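Local coordinates for GphF Dehydratase 1 (Archangium violaceum, PDB 6MBF), which probably dehydrates an acyl intermediate of the gephyronic acid polyketide synthase and may also serve in olefin isomerisation and epimerisation, at residues 61-66 with 195-200; 153-158 with 167-172. All coordinates share one frame; numbering follows the deposited sequence.

Interaction 1 (61-66 with 195-200); sequences AASRLL and SYELHP
Glu-197 OE1 is gripped by a charged donor and, more weakly, by a water. Arg-64 NH1 donates to Glu-197 OE1 at 2.8 Å in a salt bridge whose N-H...O angle is 152°, and the nitrogen approaches nearly in line with the carboxylate C-O bond. The oxygen lies close to the guanidinium plane, at its edge; the bond is single-pronged, with NH1 meeting OE1 alone, and the two flat groups are steeply turned against each other, 75° apart. A water links the two segments further: it accepts from Arg-64 NH2 at 3.1 Å, donates to Ser-195 O at 3.2 Å, and gives a weak further bond to Glu-197 OE1.

The torsions explain how the groups meet. Arg-64 places CG opposite its carbonyl carbon and runs extended to NE, and a final turn about the CD-NE bond swings the guanidinium so that NH1 also reaches Ala-60 O within its own helix. Glu-197 instead bends at chi2 (-66°), lifting the carboxylate toward the helix, where Ser-63 CB lies 3.7 Å from Glu-197 OE1. The other carboxylate oxygen, OE2, forms a salt bridge with Arg-237, so this buried carboxylate has an arginine at each oxygen, which would probably favour its charged form. A leucine in place of Arg-64 would probably leave OE1 without its charged mate and the bridging water with one partner fewer.

The contact thus ties the last turn of helix 52-65 to the loop that leads into helix 200-214. Further back along the first helix, Glu-56 accepts from the backbone N atoms of Glu-197 and Leu-198, while Arg-64 and Leu-65 lean on Phe-26 of strand 23-30 and Ala-61 packs on Leu-97 of strand 93-100.

Interaction 2 (153-158 with 167-172); sequences AYYERM and RNIRHL
Tyr-155 lies across the start of the strand that carries Ile-169, with Arg-167 over one face of its ring: a CH-pi contact joining a short helix to a strand in the second hot-dog half of the dehydratase fold. Arg-167 CB stands 3.7 Å from the centroid of the Tyr-155 ring and only 17° off the ring normal, displaced somewhat toward the rim. From there the arginine runs back along the tyrosine in the opposite direction, so that Arg-167 CG comes within 3.7 Å of Tyr-155 CD2, and the chain stays extended as far as NE. The guanidinium is turned well out of the ring plane, and its NH2 is bonded to Tyr-162 O; the aliphatic part of the side chain, not the charge, does the packing on the ring.

The rim of the ring carries the polar part. Tyr-155 OH donates to Ile-169 O at 2.8 Å, meeting a lone pair of that oxygen in the carbonyl plane, with a C=O...O angle of 109°. Ile-169 O lies near the plane of the ring, so one residue meets the ring at its edge while another covers a face, and together they probably hold the phenol in tilt and reach. Packing at the hydroxyl is tight, since Ile-169 CB is just 3.1 Å from Tyr-155 OH. In Tyr-155, CG lies beside the backbone N (chi1 -75°), which sends the ring off the helix toward the strand.

Its neighbour Tyr-154 looks to helix 200-214 instead, bonding Gln-208 and touching Phe-211, and Ile-169 packs on Cys-209 of that helix. Farther along the strand, Arg-170 and His-171 form a classic beta bulge opposite His-182. One water completes the contact, donating to Tyr-155 O at 2.8 Å and accepting from Arg-167 NE at 2.9 Å.

The two contacts lie on opposite sides of the chain's centre, their own centres 27 Å apart and their nearest atoms about 7 Å apart without touching. In sequence, both segments of interaction 2 fall between those of interaction 1. Their spans differ sharply: interaction 1 bridges 129 residues, whereas interaction 2 closes a short connection between a helix and the next strand. Helix 200-214 relates them, since the loop of interaction 1 leads into its start and its later residues pack against interaction 2. Together they illustrate the double hot-dog fold of polyketide synthase dehydratases, consistent with one contact between the two halves and one within the second.

Interaction 1 (61-66 with 195-200)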
# COMPACT_ATOMS: atom_id res chain seq x y z
N ALA A 61 -3.41 -5.84 11.57
CA ALA A 61 -3.57 -5.56 13.00
C ALA A 61 -5.04 -5.38 13.35
O ALA A 61 -5.50 -5.86 14.39
CB ALA A 61 -2.77 -4.32 13.39
N ALA A 62 -5.80 -4.68 12.50
CA ALA A 62 -7.23 -4.53 12.74
C ALA A 62 -7.91 -5.89 12.83
O ALA A 62 -8.76 -6.11 13.70
CB ALA A 62 -7.87 -3.70 11.64
N SER A 63 -7.53 -6.82 11.95
CA SER A 63 -8.17 -8.13 11.94
C SER A 63 -7.87 -8.90 13.22
O SER A 63 -8.75 -9.59 13.75
CB SER A 63 -7.71 -8.92 10.72
OG SER A 63 -8.38 -10.18 10.67
N ARG A 64 -6.65 -8.79 13.72
CA ARG A 64 -6.23 -9.61 14.86
C ARG A 64 -6.54 -8.97 16.20
O ARG A 64 -6.74 -9.70 17.18
CB ARG A 64 -4.73 -9.90 14.76
CG ARG A 64 -4.39 -10.79 13.58
CD ARG A 64 -2.96 -10.57 13.06
NE ARG A 64 -2.62 -11.55 12.03
CZ ARG A 64 -3.05 -11.51 10.77
NH1 ARG A 64 -3.85 -10.53 10.37
NH2 ARG A 64 -2.69 -12.46 9.92
N LEU A 65 -6.60 -7.64 16.29
CA LEU A 65 -6.83 -6.98 17.56
C LEU A 65 -8.28 -6.60 17.80
O LEU A 65 -8.72 -6.57 18.96
CB LEU A 65 -5.99 -5.70 17.66
CG LEU A 65 -4.48 -5.86 17.72
CD1 LEU A 65 -3.81 -4.50 17.82
CD2 LEU A 65 -4.09 -6.75 18.89
N LEU A 66 -9.02 -6.29 16.75
CA LEU A 66 -10.33 -5.70 16.97
C LEU A 66 -11.42 -6.75 16.82
O LEU A 66 -11.32 -7.64 15.96
CB LEU A 66 -10.59 -4.57 15.98
CG LEU A 66 -9.63 -3.39 16.12
CD1 LEU A 66 -9.91 -2.34 15.07
CD2 LEU A 66 -9.72 -2.77 17.52
N SER A 195 -1.78 -15.25 2.88
CA SER A 195 -0.83 -14.64 3.80
C SER A 195 -1.17 -13.20 4.15
O SER A 195 -0.75 -12.73 5.22
CB SER A 195 0.59 -14.69 3.22
OG SER A 195 1.03 -16.02 3.09
N TYR A 196 -1.89 -12.49 3.29
CA TYR A 196 -2.14 -11.06 3.46
C TYR A 196 -3.63 -10.78 3.49
O TYR A 196 -4.43 -11.49 2.87
CB TYR A 196 -1.53 -10.24 2.30
CG TYR A 196 -0.02 -10.30 2.21
CD1 TYR A 196 0.78 -9.52 3.04
CD2 TYR A 196 0.60 -11.12 1.28
CE1 TYR A 196 2.18 -9.57 2.95
CE2 TYR A 196 1.98 -11.18 1.18
CZ TYR A 196 2.77 -10.40 2.01
OH TYR A 196 4.14 -10.46 1.91
N GLU A 197 -4.01 -9.71 4.19
CA GLU A 197 -5.39 -9.25 4.05
C GLU A 197 -5.62 -8.73 2.64
O GLU A 197 -6.56 -9.16 1.96
CB GLU A 197 -5.69 -8.18 5.10
CG GLU A 197 -5.22 -8.55 6.52
CD GLU A 197 -5.97 -9.76 7.10
OE1 GLU A 197 -5.52 -10.32 8.12
OE2 GLU A 197 -7.00 -10.16 6.53
N LEU A 198 -4.77 -7.81 2.19
CA LEU A 198 -4.76 -7.36 0.79
C LEU A 198 -3.31 -7.31 0.35
O LEU A 198 -2.53 -6.50 0.88
CB LEU A 198 -5.43 -6.00 0.65
CG LEU A 198 -5.52 -5.49 -0.79
CD1 LEU A 198 -6.38 -6.41 -1.64
CD2 LEU A 198 -6.06 -4.09 -0.80
N HIS A 199 -2.93 -8.16 -0.60
CA HIS A 199 -1.53 -8.27 -0.97
C HIS A 199 -0.96 -6.90 -1.31
O HIS A 199 -1.53 -6.18 -2.15
CB HIS A 199 -1.35 -9.23 -2.14
CG HIS A 199 0.03 -9.78 -2.24
ND1 HIS A 199 1.15 -8.98 -2.34
CD2 HIS A 199 0.49 -11.06 -2.23
CE1 HIS A 199 2.23 -9.73 -2.38
NE2 HIS A 199 1.86 -11.00 -2.31
N PRO A 200 0.14 -6.48 -0.68
CA PRO A 200 0.76 -5.20 -1.05
C PRO A 200 1.01 -5.06 -2.54
O PRO A 200 0.87 -3.95 -3.07
CB PRO A 200 2.07 -5.21 -0.25
CG PRO A 200 1.73 -6.02 0.97
CD PRO A 200 0.78 -7.09 0.50
O HOH W 1 -3.34 -12.10 6.92

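Interaction 2 (153-158 with 167-172)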
# COMPACT_ATOMS: atom_id res chain seq x y z
N ALA A 153 5.32 0.81 -22.26
CA ALA A 153 6.12 2.02 -22.19
C ALA A 153 6.17 2.55 -20.76
O ALA A 153 7.21 3.05 -20.31
CB ALA A 153 5.56 3.09 -23.13
N TYR A 154 5.05 2.46 -20.04
CA TYR A 154 5.01 2.86 -18.63
C TYR A 154 5.97 2.01 -17.80
O TYR A 154 6.80 2.53 -17.06
CB TYR A 154 3.58 2.78 -18.09
CG TYR A 154 3.52 2.87 -16.57
CD1 TYR A 154 3.56 4.10 -15.93
CD2 TYR A 154 3.47 1.72 -15.79
CE1 TYR A 154 3.54 4.18 -14.53
CE2 TYR A 154 3.44 1.80 -14.40
CZ TYR A 154 3.49 3.02 -13.78
OH TYR A 154 3.49 3.08 -12.40
N TYR A 155 5.87 0.68 -17.94
CA TYR A 155 6.72 -0.22 -17.16
C TYR A 155 8.20 0.00 -17.45
O TYR A 155 9.04 -0.03 -16.54
CB TYR A 155 6.34 -1.66 -17.46
CG TYR A 155 5.05 -2.12 -16.83
CD1 TYR A 155 4.20 -2.97 -17.51
CD2 TYR A 155 4.71 -1.73 -15.54
CE1 TYR A 155 3.02 -3.41 -16.93
CE2 TYR A 155 3.54 -2.16 -14.95
CZ TYR A 155 2.70 -3.00 -15.66
OH TYR A 155 1.54 -3.44 -15.09
N GLU A 156 8.54 0.22 -18.72
CA GLU A 156 9.94 0.39 -19.07
C GLU A 156 10.50 1.68 -18.50
O GLU A 156 11.62 1.70 -17.99
CB GLU A 156 10.09 0.29 -20.59
CG GLU A 156 9.95 -1.17 -21.06
CD GLU A 156 10.07 -1.34 -22.56
OE1 GLU A 156 9.64 -2.39 -23.07
OE2 GLU A 156 10.59 -0.42 -23.22
N ARG A 157 9.71 2.77 -18.52
CA ARG A 157 10.15 4.01 -17.88
C ARG A 157 10.25 3.86 -16.36
O ARG A 157 11.13 4.46 -15.73
CB ARG A 157 9.19 5.15 -18.21
CG ARG A 157 9.15 5.55 -19.68
CD ARG A 157 7.86 6.30 -19.96
NE ARG A 157 8.07 7.71 -20.27
CZ ARG A 157 7.66 8.29 -21.39
NH1 ARG A 157 7.01 7.59 -22.30
NH2 ARG A 157 7.90 9.58 -21.59
N MET A 158 9.35 3.08 -15.76
CA MET A 158 9.32 2.93 -14.31
C MET A 158 10.25 1.83 -13.79
O MET A 158 10.32 1.62 -12.58
CB MET A 158 7.89 2.64 -13.84
CG MET A 158 6.90 3.80 -14.08
SD MET A 158 7.26 5.27 -13.10
CE MET A 158 6.73 4.73 -11.47
N ARG A 167 4.72 -5.37 -11.55
CA ARG A 167 4.19 -4.92 -12.84
C ARG A 167 2.90 -5.69 -13.10
O ARG A 167 2.81 -6.48 -14.04
CB ARG A 167 5.23 -5.13 -13.95
CG ARG A 167 6.54 -4.38 -13.69
CD ARG A 167 7.63 -4.76 -14.68
NE ARG A 167 8.88 -4.12 -14.28
CZ ARG A 167 10.09 -4.61 -14.51
NH1 ARG A 167 10.25 -5.75 -15.18
NH2 ARG A 167 11.16 -3.94 -14.08
N ASN A 168 1.89 -5.43 -12.27
CA ASN A 168 0.72 -6.30 -12.20
C ASN A 168 -0.54 -5.69 -12.81
O ASN A 168 -1.62 -6.28 -12.68
CB ASN A 168 0.48 -6.68 -10.74
CG ASN A 168 1.64 -7.48 -10.17
OD1 ASN A 168 1.90 -8.60 -10.61
ND2 ASN A 168 2.36 -6.90 -9.20
N ILE A 169 -0.42 -4.56 -13.49
CA ILE A 169 -1.53 -3.99 -14.26
C ILE A 169 -1.59 -4.70 -15.60
O ILE A 169 -0.61 -4.70 -16.36
CB ILE A 169 -1.37 -2.48 -14.46
CG1 ILE A 169 -0.97 -1.78 -13.16
CG2 ILE A 169 -2.70 -1.85 -14.98
CD1 ILE A 169 -0.59 -0.32 -13.37
N ARG A 170 -2.73 -5.32 -15.90
CA ARG A 170 -2.90 -6.00 -17.18
C ARG A 170 -3.45 -5.06 -18.24
O ARG A 170 -2.98 -5.08 -19.39
CB ARG A 170 -3.83 -7.20 -17.02
CG ARG A 170 -3.33 -8.22 -16.01
CD ARG A 170 -1.84 -8.46 -16.18
NE ARG A 170 -1.24 -9.12 -15.03
CZ ARG A 170 0.00 -8.91 -14.62
NH1 ARG A 170 0.47 -9.55 -13.56
NH2 ARG A 170 0.78 -8.05 -15.26
N HIS A 171 -4.41 -4.22 -17.87
CA HIS A 171 -5.06 -3.30 -18.80
C HIS A 171 -5.40 -2.03 -18.04
O HIS A 171 -5.68 -2.07 -16.85
CB HIS A 171 -6.33 -3.93 -19.41
CG HIS A 171 -7.17 -2.96 -20.19
ND1 HIS A 171 -6.90 -2.62 -21.49
CD2 HIS A 171 -8.28 -2.27 -19.84
CE1 HIS A 171 -7.80 -1.76 -21.92
NE2 HIS A 171 -8.65 -1.52 -20.94
N LEU A 172 -5.36 -0.90 -18.75
CA LEU A 172 -5.68 0.38 -18.13
C LEU A 172 -6.26 1.28 -19.21
O LEU A 172 -5.67 1.39 -20.29
CB LEU A 172 -4.45 1.02 -17.48
CG LEU A 172 -4.67 2.36 -16.76
CD1 LEU A 172 -5.61 2.22 -15.54
CD2 LEU A 172 -3.35 2.99 -16.33
O HOH W 2 8.47 -1.25 -14.10